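Local coordinates for Di-haem cytochrome c peroxidase family protein (Burkholderia thailandensis E264, PDB 6NX0) that carries two covalently bound c-type hemes and probably acts as a peroxidase of the diheme cytochrome c peroxidase/MauG family, at residues 64-69 / 88-94; 115-120 / 148-152; 397-402 / 431-436. One frame throughout, in Å; residues are numbered along the deposited sequence.

Contact 1: 64-69 / 88-94; sequences LLPGAP and VDPTAAV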
loop_
_atom_site.group_PDB
_atom_site.type_symbol
_atom_site.label_atom_id
_atom_site.label_comp_id
_atom_site.label_asym_id
_atom_site.label_seq_id
_atom_site.Cartn_x
_atom_site.Cartn_y
_atom_site.Cartn_z
ATOM N N LEU A 64 15.468 -6.531 9.294
ATOM C CA LEU A 64 14.495 -5.709 8.569
ATOM C C LEU A 64 13.160 -6.403 8.309
ATOM O O LEU A 64 12.165 -5.711 8.073
ATOM C CB LEU A 64 15.085 -5.256 7.238
ATOM C CG LEU A 64 16.308 -4.341 7.358
ATOM C CD1 LEU A 64 16.882 -4.050 5.991
ATOM C CD2 LEU A 64 15.953 -3.051 8.104
ATOM N N LEU A 65 13.120 -7.735 8.314
ATOM C CA LEU A 65 11.908 -8.544 8.223
ATOM C C LEU A 65 11.915 -9.611 9.306
ATOM O O LEU A 65 12.987 -10.088 9.692
ATOM C CB LEU A 65 11.792 -9.237 6.862
ATOM C CG LEU A 65 11.357 -8.363 5.684
ATOM C CD1 LEU A 65 11.468 -9.117 4.368
ATOM C CD2 LEU A 65 9.950 -7.859 5.908
ATOM N N PRO A 66 10.742 -10.022 9.789
ATOM C CA PRO A 66 10.685 -11.006 10.877
ATOM C C PRO A 66 11.465 -12.269 10.543
ATOM O O PRO A 66 11.352 -12.820 9.446
ATOM C CB PRO A 66 9.186 -11.290 11.016
ATOM C CG PRO A 66 8.523 -10.066 10.474
ATOM C CD PRO A 66 9.395 -9.585 9.378
ATOM N N GLY A 67 12.280 -12.708 11.497
ATOM C CA GLY A 67 13.071 -13.907 11.352
ATOM C C GLY A 67 14.140 -13.866 10.292
ATOM O O GLY A 67 14.810 -14.883 10.091
ATOM N N ALA A 68 14.344 -12.737 9.600
ATOM C CA ALA A 68 15.360 -12.703 8.566
ATOM C C ALA A 68 16.755 -12.635 9.181
ATOM O O ALA A 68 16.919 -12.268 10.351
ATOM C CB ALA A 68 15.144 -11.505 7.642
ATOM N N PRO A 69 17.783 -12.970 8.413
ATOM C CA PRO A 69 19.134 -12.868 8.937
ATOM C C PRO A 69 19.478 -11.415 9.194
ATOM O O PRO A 69 19.079 -10.529 8.418
ATOM C CB PRO A 69 20.005 -13.460 7.818
ATOM C CG PRO A 69 19.074 -14.197 6.937
ATOM C CD PRO A 69 17.772 -13.486 7.033
ATOM N N VAL A 88 17.278 -6.297 0.702
ATOM C CA VAL A 88 16.416 -7.165 1.490
ATOM C C VAL A 88 15.849 -8.241 0.583
ATOM O O VAL A 88 15.345 -7.955 -0.511
ATOM C CB VAL A 88 15.288 -6.365 2.163
ATOM C CG1 VAL A 88 14.212 -7.307 2.694
ATOM C CG2 VAL A 88 15.832 -5.526 3.297
ATOM N N ASP A 89 15.938 -9.487 1.028
ATOM C CA ASP A 89 15.382 -10.608 0.282
ATOM C C ASP A 89 14.129 -11.118 0.981
ATOM O O ASP A 89 14.230 -11.668 2.088
ATOM C CB ASP A 89 16.416 -11.722 0.173
ATOM C CG ASP A 89 15.949 -12.892 -0.684
ATOM O OD1 ASP A 89 14.780 -12.905 -1.111
ATOM O OD2 ASP A 89 16.779 -13.792 -0.933
ATOM N N PRO A 90 12.943 -10.983 0.386
ATOM C CA PRO A 90 11.730 -11.470 1.060
ATOM C C PRO A 90 11.721 -12.967 1.309
ATOM O O PRO A 90 11.008 -13.422 2.216
ATOM C CB PRO A 90 10.613 -11.058 0.090
ATOM C CG PRO A 90 11.288 -11.047 -1.249
ATOM C CD PRO A 90 12.640 -10.459 -0.959
ATOM N N THR A 91 12.459 -13.755 0.527
ATOM C CA THR A 91 12.505 -15.192 0.753
ATOM C C THR A 91 13.286 -15.556 2.013
ATOM O O THR A 91 13.232 -16.713 2.442
ATOM C CB THR A 91 13.127 -15.913 -0.455
ATOM O OG1 THR A 91 14.541 -15.680 -0.499
ATOM C CG2 THR A 91 12.494 -15.450 -1.755
ATOM N N ALA A 92 14.002 -14.601 2.612
ATOM C CA ALA A 92 14.809 -14.866 3.792
ATOM C C ALA A 92 14.051 -14.640 5.094
ATOM O O ALA A 92 14.528 -15.062 6.158
ATOM C CB ALA A 92 16.060 -13.989 3.778
ATOM N N ALA A 93 12.890 -14.010 5.042
ATOM C CA ALA A 93 12.074 -13.850 6.233
ATOM C C ALA A 93 11.572 -15.210 6.718
ATOM O O ALA A 93 11.363 -16.140 5.933
ATOM C CB ALA A 93 10.886 -12.929 5.957
ATOM N N VAL A 94 11.373 -15.314 8.028
ATOM C CA VAL A 94 10.817 -16.514 8.648
ATOM C C VAL A 94 9.701 -16.081 9.590
ATOM O O VAL A 94 9.956 -15.405 10.598
ATOM C CB VAL A 94 11.885 -17.324 9.411
ATOM C CG1 VAL A 94 11.268 -18.575 10.024
ATOM C CG2 VAL A 94 13.055 -17.706 8.524
#
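The apolar part of this contact centres on Val88, whose two methyls meet two consecutive leucines. CG2 of Val88 lies 3.2 Å from CD1 of Leu64, tighter than usual carbon contact. CG1 of Val88 is turned to CD1 of Leu65, 3.7 Å away. With CG1 anti to the backbone N (chi1 166°), the two methyls divide between the leucines. Leu65 also sets its CB against the methyl of Ala93, CB to CB 3.9 Å. Farther along, CD of Pro69 touches the methyl of Ala92, CD to CB 3.7 Å.

One backbone hydrogen bond joins the segments. Val94 N donates to Pro66 O at 2.9 Å, with 155° at the hydrogen. Two weaker CA-H...O contacts flank it: Gly67 CA points to Val94 O, and Ala68 CA to Ala92 O.

Each segment has its own turn. Ala68 N bonds to Leu65 O, and Thr91 N to Asp89 OD1. Asp89 OD2 also forms a salt bridge with Arg316.

The site lies at the surface, and the Leu65 side chain is about 11 Å from a heme c. It pairs a type II beta turn, Leu65 to Ala68 between strands 61-62 and 71-77, with a loop that contains an Asx turn at Asp89.

Contact 2: 115-120 / 148-152; sequences SEPRGM and QGSRP. With HEC (heme c), chain B.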
loop_
_atom_site.group_PDB
_atom_site.type_symbol
_atom_site.label_atom_id
_atom_site.label_comp_id
_atom_site.label_asym_id
_atom_site.label_seq_id
_atom_site.Cartn_x
_atom_site.Cartn_y
_atom_site.Cartn_z
ATOM N N SER A 115 -14.095 2.169 17.525
ATOM C CA SER A 115 -14.266 3.451 16.872
ATOM C C SER A 115 -15.185 4.337 17.702
ATOM O O SER A 115 -15.887 3.884 18.618
ATOM C CB SER A 115 -14.847 3.276 15.475
ATOM O OG SER A 115 -16.122 2.648 15.514
ATOM N N GLU A 116 -15.188 5.619 17.351
ATOM C CA GLU A 116 -16.127 6.584 17.907
ATOM C C GLU A 116 -16.763 7.361 16.766
ATOM O O GLU A 116 -16.046 8.063 16.039
ATOM C CB GLU A 116 -15.413 7.548 18.850
ATOM C CG GLU A 116 -14.895 6.903 20.122
ATOM C CD GLU A 116 -16.012 6.370 21.010
ATOM O OE1 GLU A 116 -17.165 6.866 20.919
ATOM O OE2 GLU A 116 -15.734 5.449 21.798
ATOM N N PRO A 117 -18.085 7.300 16.580
ATOM C CA PRO A 117 -19.029 6.425 17.270
ATOM C C PRO A 117 -18.718 4.975 16.978
ATOM O O PRO A 117 -18.025 4.670 15.990
ATOM C CB PRO A 117 -20.395 6.832 16.690
ATOM C CG PRO A 117 -20.175 8.111 15.982
ATOM C CD PRO A 117 -18.744 8.188 15.608
ATOM N N ARG A 118 -19.223 4.068 17.813
ATOM C CA ARG A 118 -19.007 2.643 17.609
ATOM C C ARG A 118 -19.567 2.199 16.264
ATOM O O ARG A 118 -20.489 2.814 15.703
ATOM C CB ARG A 118 -19.673 1.843 18.738
ATOM N N GLY A 119 -19.009 1.099 15.746
ATOM C CA GLY A 119 -19.516 0.489 14.539
ATOM C C GLY A 119 -18.499 0.262 13.444
ATOM O O GLY A 119 -18.780 -0.446 12.475
ATOM N N MET A 120 -17.322 0.844 13.586
ATOM C CA MET A 120 -16.261 0.729 12.593
ATOM C C MET A 120 -15.115 -0.083 13.188
ATOM O O MET A 120 -14.628 0.223 14.280
ATOM C CB MET A 120 -15.797 2.123 12.163
ATOM C CG MET A 120 -14.435 2.158 11.506
ATOM S SD MET A 120 -14.094 3.722 10.669
ATOM C CE MET A 120 -14.999 3.456 9.169
ATOM N N GLN A 148 -14.465 6.153 3.779
ATOM C CA GLN A 148 -15.142 6.958 4.794
ATOM C C GLN A 148 -14.762 6.486 6.193
ATOM O O GLN A 148 -14.653 5.284 6.460
ATOM C CB GLN A 148 -16.658 6.872 4.615
ATOM C CG GLN A 148 -17.459 7.778 5.548
ATOM C CD GLN A 148 -18.954 7.610 5.387
ATOM O OE1 GLN A 148 -19.438 7.109 4.367
ATOM N NE2 GLN A 148 -19.696 8.022 6.401
ATOM N N GLY A 149 -14.571 7.448 7.091
ATOM C CA GLY A 149 -14.298 7.145 8.484
ATOM C C GLY A 149 -15.560 6.896 9.283
ATOM O O GLY A 149 -16.625 6.583 8.750
ATOM N N SER A 150 -15.416 7.019 10.597
ATOM C CA SER A 150 -16.450 6.600 11.532
ATOM C C SER A 150 -17.663 7.518 11.561
ATOM O O SER A 150 -18.658 7.152 12.205
ATOM C CB SER A 150 -15.873 6.532 12.947
ATOM O OG SER A 150 -15.590 7.835 13.397
ATOM N N ARG A 151 -17.591 8.700 10.951
ATOM C CA ARG A 151 -18.661 9.687 10.941
ATOM C C ARG A 151 -19.007 10.095 9.516
ATOM O O ARG A 151 -18.145 10.104 8.634
ATOM C CB ARG A 151 -18.259 10.934 11.738
ATOM C CG ARG A 151 -18.089 10.687 13.227
ATOM C CD ARG A 151 -17.565 11.927 13.929
ATOM N NE ARG A 151 -16.170 12.183 13.601
ATOM C CZ ARG A 151 -15.461 13.207 14.047
ATOM N NH1 ARG A 151 -16.029 14.110 14.841
ATOM N NH2 ARG A 151 -14.195 13.344 13.705
ATOM N N PRO A 152 -20.254 10.481 9.269
ATOM C CA PRO A 152 -20.574 11.088 7.976
ATOM C C PRO A 152 -19.669 12.282 7.720
ATOM O O PRO A 152 -19.343 13.049 8.628
ATOM C CB PRO A 152 -22.042 11.507 8.127
ATOM C CG PRO A 152 -22.558 10.713 9.281
ATOM C CD PRO A 152 -21.398 10.509 10.190
HETATM FE FE HEC B . -5.814 0.716 7.605
HETATM C CHA HEC B . -3.066 1.558 5.670
HETATM C CHB HEC B . -3.975 -1.686 9.147
HETATM C CHC HEC B . -8.136 0.532 10.136
HETATM C CHD HEC B . -7.643 3.259 6.172
HETATM N NA HEC B . -3.924 0.011 7.372
HETATM C C1A HEC B . -2.938 0.511 6.545
HETATM C C2A HEC B . -1.758 -0.292 6.706
HETATM C C3A HEC B . -2.051 -1.256 7.589
HETATM C C4A HEC B . -3.380 -1.028 8.096
HETATM C CMA HEC B . -1.094 -2.296 8.160
HETATM C CAA HEC B . -0.420 -0.054 5.981
HETATM C CBA HEC B . -0.332 -0.924 4.741
HETATM C CGA HEC B . 0.878 -0.634 3.891
HETATM O O1A HEC B . 1.094 -1.444 2.942
HETATM O O2A HEC B . 1.516 0.449 4.068
HETATM N NB HEC B . -6.024 -0.337 9.327
HETATM C C1B HEC B . -5.116 -1.279 9.792
HETATM C C2B HEC B . -5.614 -1.797 11.038
HETATM C C3B HEC B . -6.714 -1.115 11.375
HETATM C C4B HEC B . -7.006 -0.217 10.284
HETATM C CMB HEC B . -4.913 -2.892 11.847
HETATM C CAB HEC B . -7.633 -1.302 12.599
HETATM C CBB HEC B . -6.873 -0.887 13.883
HETATM N NC HEC B . -7.551 1.685 8.047
HETATM C C1C HEC B . -8.381 1.410 9.126
HETATM C C2C HEC B . -9.633 2.088 8.875
HETATM C C3C HEC B . -9.537 2.824 7.764
HETATM C C4C HEC B . -8.204 2.607 7.239
HETATM C CMC HEC B . -10.904 1.873 9.713
HETATM C CAC HEC B . -10.694 3.423 6.945
HETATM C CBC HEC B . -11.357 4.599 7.674
HETATM N ND HEC B . -5.439 2.092 6.161
HETATM C C1D HEC B . -6.371 3.046 5.705
HETATM C C2D HEC B . -5.708 3.896 4.749
HETATM C C3D HEC B . -4.303 3.423 4.647
HETATM C C4D HEC B . -4.199 2.300 5.539
HETATM C CMD HEC B . -6.310 5.120 4.087
HETATM C CAD HEC B . -3.177 4.033 3.792
HETATM C CBD HEC B . -2.778 5.327 4.463
HETATM C CGD HEC B . -1.440 5.864 3.986
HETATM O O1D HEC B . -0.823 5.232 3.102
HETATM O O2D HEC B . -1.085 6.975 4.472
HETATM O O HOH W 1 -19.074 4.560 13.291
HETATM O O HOH W 2 -4.883 2.318 8.772
#
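Glu116 O accepts a hydrogen bond from the hydroxyl of Ser150, OG to O 2.7 Å, and another from Asn213 ND2. The serine donor stands above the carbonyl plane, 44° out of it. OG sits between the backbone N and the carbonyl carbon (chi1 69°), and this rotation brings it to the glutamate carbonyl.

Water 1 adds a second polar link. It lies 2.9 Å from Pro117 O and 2.8 Å from Ser150 O and can donate to either, though it has more acceptors near it than protons. Within 115-120, Met120 N donates to Ser115 OG at 2.9 Å, which ties the two ends of the segment together.

The peptide bond before Pro117 is cis. The ring of Pro117 crosses the aliphatic part of Arg151 at about a right angle, CD to CG 3.5 Å. The arginine's NH2 bonds to Pro209 O.

Met120 packs against the backbone of 148-150. Its chain is extended as far as SD and bends at chi3 (-80°), which lays the methyl there. CE is 3.3 Å from Gln148 O. SD is 3.6 Å from Ser150 N, and it also packs against the heme methyl CMC, 3.8 Å away. Gln148 O and Gly149 CA meet the heme at CBC. The two loops thus line part of the pocket of heme c #1, close to Cys125, one of its covalent attachments.

In the cytochrome c fold, these loops follow helix 99-109 and helix 138-142 respectively. Residues Glu211 to Asn214, before helix 217-225, border both segments, and Lys223 of that helix forms a salt bridge with Glu116.

Contact 3: 397-402 / 431-436; sequences YNTRST and PMNRRP. With HEC (heme c), chain C; NO3 (nitrate ion), chain F.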
loop_
_atom_site.group_PDB
_atom_site.type_symbol
_atom_site.label_atom_id
_atom_site.label_comp_id
_atom_site.label_asym_id
_atom_site.label_seq_id
_atom_site.Cartn_x
_atom_site.Cartn_y
_atom_site.Cartn_z
ATOM N N TYR A 397 0.360 5.625 -17.448
ATOM C CA TYR A 397 1.793 5.512 -17.706
ATOM C C TYR A 397 2.119 5.766 -19.160
ATOM O O TYR A 397 3.170 6.338 -19.470
ATOM C CB TYR A 397 2.304 4.139 -17.316
ATOM C CG TYR A 397 2.344 3.920 -15.834
ATOM C CD1 TYR A 397 3.432 4.353 -15.086
ATOM C CD2 TYR A 397 1.307 3.270 -15.182
ATOM C CE1 TYR A 397 3.478 4.141 -13.725
ATOM C CE2 TYR A 397 1.349 3.047 -13.820
ATOM C CZ TYR A 397 2.432 3.495 -13.101
ATOM O OH TYR A 397 2.505 3.286 -11.765
ATOM N N ASN A 398 1.234 5.356 -20.061
ATOM C CA ASN A 398 1.566 5.430 -21.474
ATOM C C ASN A 398 1.522 6.855 -22.021
ATOM O O ASN A 398 2.316 7.194 -22.910
ATOM C CB ASN A 398 0.620 4.535 -22.268
ATOM C CG ASN A 398 1.131 4.231 -23.649
ATOM O OD1 ASN A 398 2.337 4.079 -23.863
ATOM N ND2 ASN A 398 0.202 4.129 -24.610
ATOM N N THR A 399 0.592 7.706 -21.560
ATOM C CA THR A 399 0.456 9.025 -22.166
ATOM C C THR A 399 0.511 10.183 -21.164
ATOM O O THR A 399 0.205 11.316 -21.536
ATOM C CB THR A 399 -0.816 9.123 -23.029
ATOM O OG1 THR A 399 -2.009 8.884 -22.269
ATOM C CG2 THR A 399 -0.747 8.134 -24.194
ATOM N N ARG A 400 0.906 9.942 -19.905
ATOM C CA ARG A 400 1.170 11.047 -18.984
ATOM C C ARG A 400 2.082 12.091 -19.619
ATOM O O ARG A 400 1.818 13.298 -19.548
ATOM C CB ARG A 400 1.822 10.514 -17.693
ATOM C CG ARG A 400 2.022 11.600 -16.615
ATOM C CD ARG A 400 3.093 11.245 -15.569
ATOM N NE ARG A 400 4.418 11.563 -16.052
ATOM C CZ ARG A 400 5.538 11.328 -15.390
ATOM N NH1 ARG A 400 5.527 10.776 -14.188
ATOM N NH2 ARG A 400 6.686 11.659 -15.941
ATOM N N SER A 401 3.170 11.628 -20.238
ATOM C CA SER A 401 4.200 12.522 -20.753
ATOM C C SER A 401 3.875 13.053 -22.143
ATOM O O SER A 401 4.230 14.198 -22.457
ATOM C CB SER A 401 5.550 11.800 -20.775
ATOM O OG SER A 401 5.561 10.692 -21.666
ATOM N N THR A 402 3.209 12.249 -22.976
ATOM C CA THR A 402 2.903 12.665 -24.343
ATOM C C THR A 402 1.625 13.491 -24.433
ATOM O O THR A 402 1.473 14.273 -25.379
ATOM C CB THR A 402 2.780 11.439 -25.263
ATOM O OG1 THR A 402 1.711 10.602 -24.804
ATOM C CG2 THR A 402 4.066 10.648 -25.298
ATOM N N PRO A 431 7.747 4.287 -19.339
ATOM C CA PRO A 431 7.284 4.969 -20.549
ATOM C C PRO A 431 6.943 6.443 -20.328
ATOM O O PRO A 431 6.353 7.076 -21.177
ATOM C CB PRO A 431 6.037 4.157 -20.929
ATOM C CG PRO A 431 5.458 3.808 -19.583
ATOM C CD PRO A 431 6.636 3.579 -18.668
ATOM N N MET A 432 7.365 6.993 -19.188
ATOM C CA MET A 432 7.030 8.362 -18.804
ATOM C C MET A 432 8.076 9.378 -19.272
ATOM O O MET A 432 8.181 10.472 -18.690
ATOM C CB MET A 432 6.867 8.442 -17.288
ATOM C CG MET A 432 5.829 7.481 -16.690
ATOM S SD MET A 432 5.878 7.344 -14.851
ATOM C CE MET A 432 7.602 7.586 -14.476
ATOM N N ASN A 433 8.835 9.049 -20.322
ATOM C CA ASN A 433 9.989 9.838 -20.753
ATOM C C ASN A 433 9.873 10.293 -22.206
ATOM O O ASN A 433 10.888 10.542 -22.867
ATOM C CB ASN A 433 11.284 9.047 -20.551
ATOM C CG ASN A 433 11.293 7.706 -21.292
ATOM O OD1 ASN A 433 10.292 7.298 -21.878
ATOM N ND2 ASN A 433 12.425 7.014 -21.243
ATOM N N ARG A 434 8.652 10.401 -22.721
ATOM C CA ARG A 434 8.404 10.780 -24.110
ATOM C C ARG A 434 7.657 12.100 -24.163
ATOM O O ARG A 434 6.527 12.206 -23.670
ATOM C CB ARG A 434 7.611 9.697 -24.822
ATOM C CG ARG A 434 8.331 8.385 -24.805
ATOM C CD ARG A 434 7.691 7.411 -25.740
ATOM N NE ARG A 434 8.536 6.239 -25.896
ATOM C CZ ARG A 434 8.687 5.575 -27.035
ATOM N NH1 ARG A 434 8.074 5.975 -28.139
ATOM N NH2 ARG A 434 9.464 4.519 -27.059
ATOM N N ARG A 435 8.272 13.092 -24.788
ATOM C CA ARG A 435 7.703 14.420 -24.821
ATOM C C ARG A 435 6.488 14.451 -25.738
ATOM O O ARG A 435 6.332 13.591 -26.611
ATOM C CB ARG A 435 8.743 15.429 -25.299
ATOM C CG ARG A 435 10.041 15.375 -24.508
ATOM C CD ARG A 435 11.015 16.526 -24.839
ATOM N NE ARG A 435 12.272 16.300 -24.130
ATOM C CZ ARG A 435 12.541 16.735 -22.900
ATOM N NH1 ARG A 435 11.659 17.473 -22.223
ATOM N NH2 ARG A 435 13.709 16.434 -22.343
ATOM N N PRO A 436 5.614 15.439 -25.562
ATOM C CA PRO A 436 4.523 15.628 -26.523
ATOM C C PRO A 436 5.063 15.690 -27.945
ATOM O O PRO A 436 6.127 16.259 -28.201
ATOM C CB PRO A 436 3.895 16.953 -26.086
ATOM C CG PRO A 436 4.241 17.091 -24.656
ATOM C CD PRO A 436 5.573 16.422 -24.467
HETATM FE FE HEC C . 3.189 1.586 -11.051
HETATM C CHA HEC C . 0.997 2.547 -8.597
HETATM C CHB HEC C . 0.734 -0.320 -12.511
HETATM C CHC HEC C . 5.141 1.151 -13.837
HETATM C CHD HEC C . 5.773 3.152 -9.464
HETATM N NA HEC C . 1.260 1.147 -10.600
HETATM C C1A HEC C . 0.568 1.624 -9.503
HETATM C C2A HEC C . -0.789 1.160 -9.624
HETATM C C3A HEC C . -0.832 0.291 -10.641
HETATM C C4A HEC C . 0.458 0.268 -11.285
HETATM C CMA HEC C . -2.064 -0.401 -11.217
HETATM C CAA HEC C . -1.909 1.418 -8.590
HETATM C CBA HEC C . -1.919 0.350 -7.511
HETATM C CGA HEC C . -2.897 0.579 -6.384
HETATM O O1A HEC C . -2.790 -0.213 -5.398
HETATM O O2A HEC C . -3.552 1.656 -6.306
HETATM N NB HEC C . 3.009 0.599 -12.802
HETATM C C1B HEC C . 1.916 -0.183 -13.184
HETATM C C2B HEC C . 2.189 -0.732 -14.500
HETATM C C3B HEC C . 3.372 -0.281 -14.914
HETATM C C4B HEC C . 3.924 0.522 -13.832
HETATM C CMB HEC C . 1.247 -1.722 -15.232
HETATM C CAB HEC C . 4.061 -0.469 -16.290
HETATM C CBB HEC C . 3.175 0.103 -17.421
HETATM N NC HEC C . 5.108 1.990 -11.527
HETATM C C1C HEC C . 5.696 1.788 -12.761
HETATM C C2C HEC C . 7.032 2.311 -12.695
HETATM C C3C HEC C . 7.245 2.777 -11.457
HETATM C C4C HEC C . 6.024 2.620 -10.703
HETATM C CMC HEC C . 8.008 2.194 -13.887
HETATM C CAC HEC C . 8.590 3.197 -10.842
HETATM C CBC HEC C . 9.111 4.428 -11.614
HETATM N ND HEC C . 3.351 2.602 -9.318
HETATM C C1D HEC C . 4.538 3.188 -8.865
HETATM C C2D HEC C . 4.221 4.021 -7.743
HETATM C C3D HEC C . 2.761 3.919 -7.526
HETATM C C4D HEC C . 2.286 2.980 -8.506
HETATM C CMD HEC C . 5.177 4.872 -6.913
HETATM C CAD HEC C . 1.935 4.659 -6.465
HETATM C CBD HEC C . 1.581 6.025 -7.018
HETATM C CGD HEC C . 0.472 6.665 -6.222
HETATM O O1D HEC C . -0.152 5.968 -5.386
HETATM O O2D HEC C . 0.107 7.829 -6.561
HETATM N N NO3 F . 15.894 15.404 -24.957
HETATM O O1 NO3 F . 16.921 15.237 -25.683
HETATM O O2 NO3 F . 16.018 15.663 -23.723
HETATM O O3 NO3 F . 14.733 15.321 -25.461
HETATM O O HOH W 3 3.894 8.851 -20.431
HETATM O O HOH W 4 4.909 6.559 -23.563
#
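The end of helix 390-399 and the residues after it run beside the irregular loop 431-436, with CA atoms closest at Thr402 and Pro436, 4.0 Å apart. Ser401 OG donates to Arg434 O at 2.7 Å. The methyl CG2 of Thr402 lies alongside CB of Arg434, 3.7 Å away. Pro431 sets its CG against Tyr397 O.

Met432 lies between Tyr397 and Arg400, touching both. Its CB lies over one face of the Arg400 guanidinium, offset toward the rim, 3.5 Å from NH2. Its sulfur meets Tyr397 obliquely, SD to CD1 3.9 Å, in a Met-aromatic contact. The bend at chi3 (-32°) folds CE back toward Met432's own CB, and SD comes 3.5 Å from Arg400 NH1. Arg400 is held by Asn426 O and Ile327 O.

Two waters stitch the backbones. Water 3 joins Tyr397 O, Ser401 N and Pro431 O; water 4 joins Asn398 O and Pro431 O.

Tyr397 OH binds the heme iron at 2.0 Å, and His305 is the other axial ligand. Met432 SD touches the ring and Pro431 packs on CB and the carbonyl, probably helping hold Tyr397 in place. Such His/Tyr ligation, as in MauG, is consistent with stabilising higher iron oxidation states.

Overall arrangement
The three contacts follow one another along the chain and do not touch. Contact 2 borders heme c #1, whose iron carries a water in addition to its protein ligand. Contact 3 supplies Tyr397, an axial ligand of heme c #2. Contacts 2 and 3 thus serve different hemes; their centres are 41 Å apart and their nearest atoms about 23 Å. Contact 1 stands apart from both sites. Its centre is 36 Å from that of contact 2 and 37 Å from that of contact 3. Its Leu65 side chain is about 11 Å from that of Arg368, which binds heme c #1.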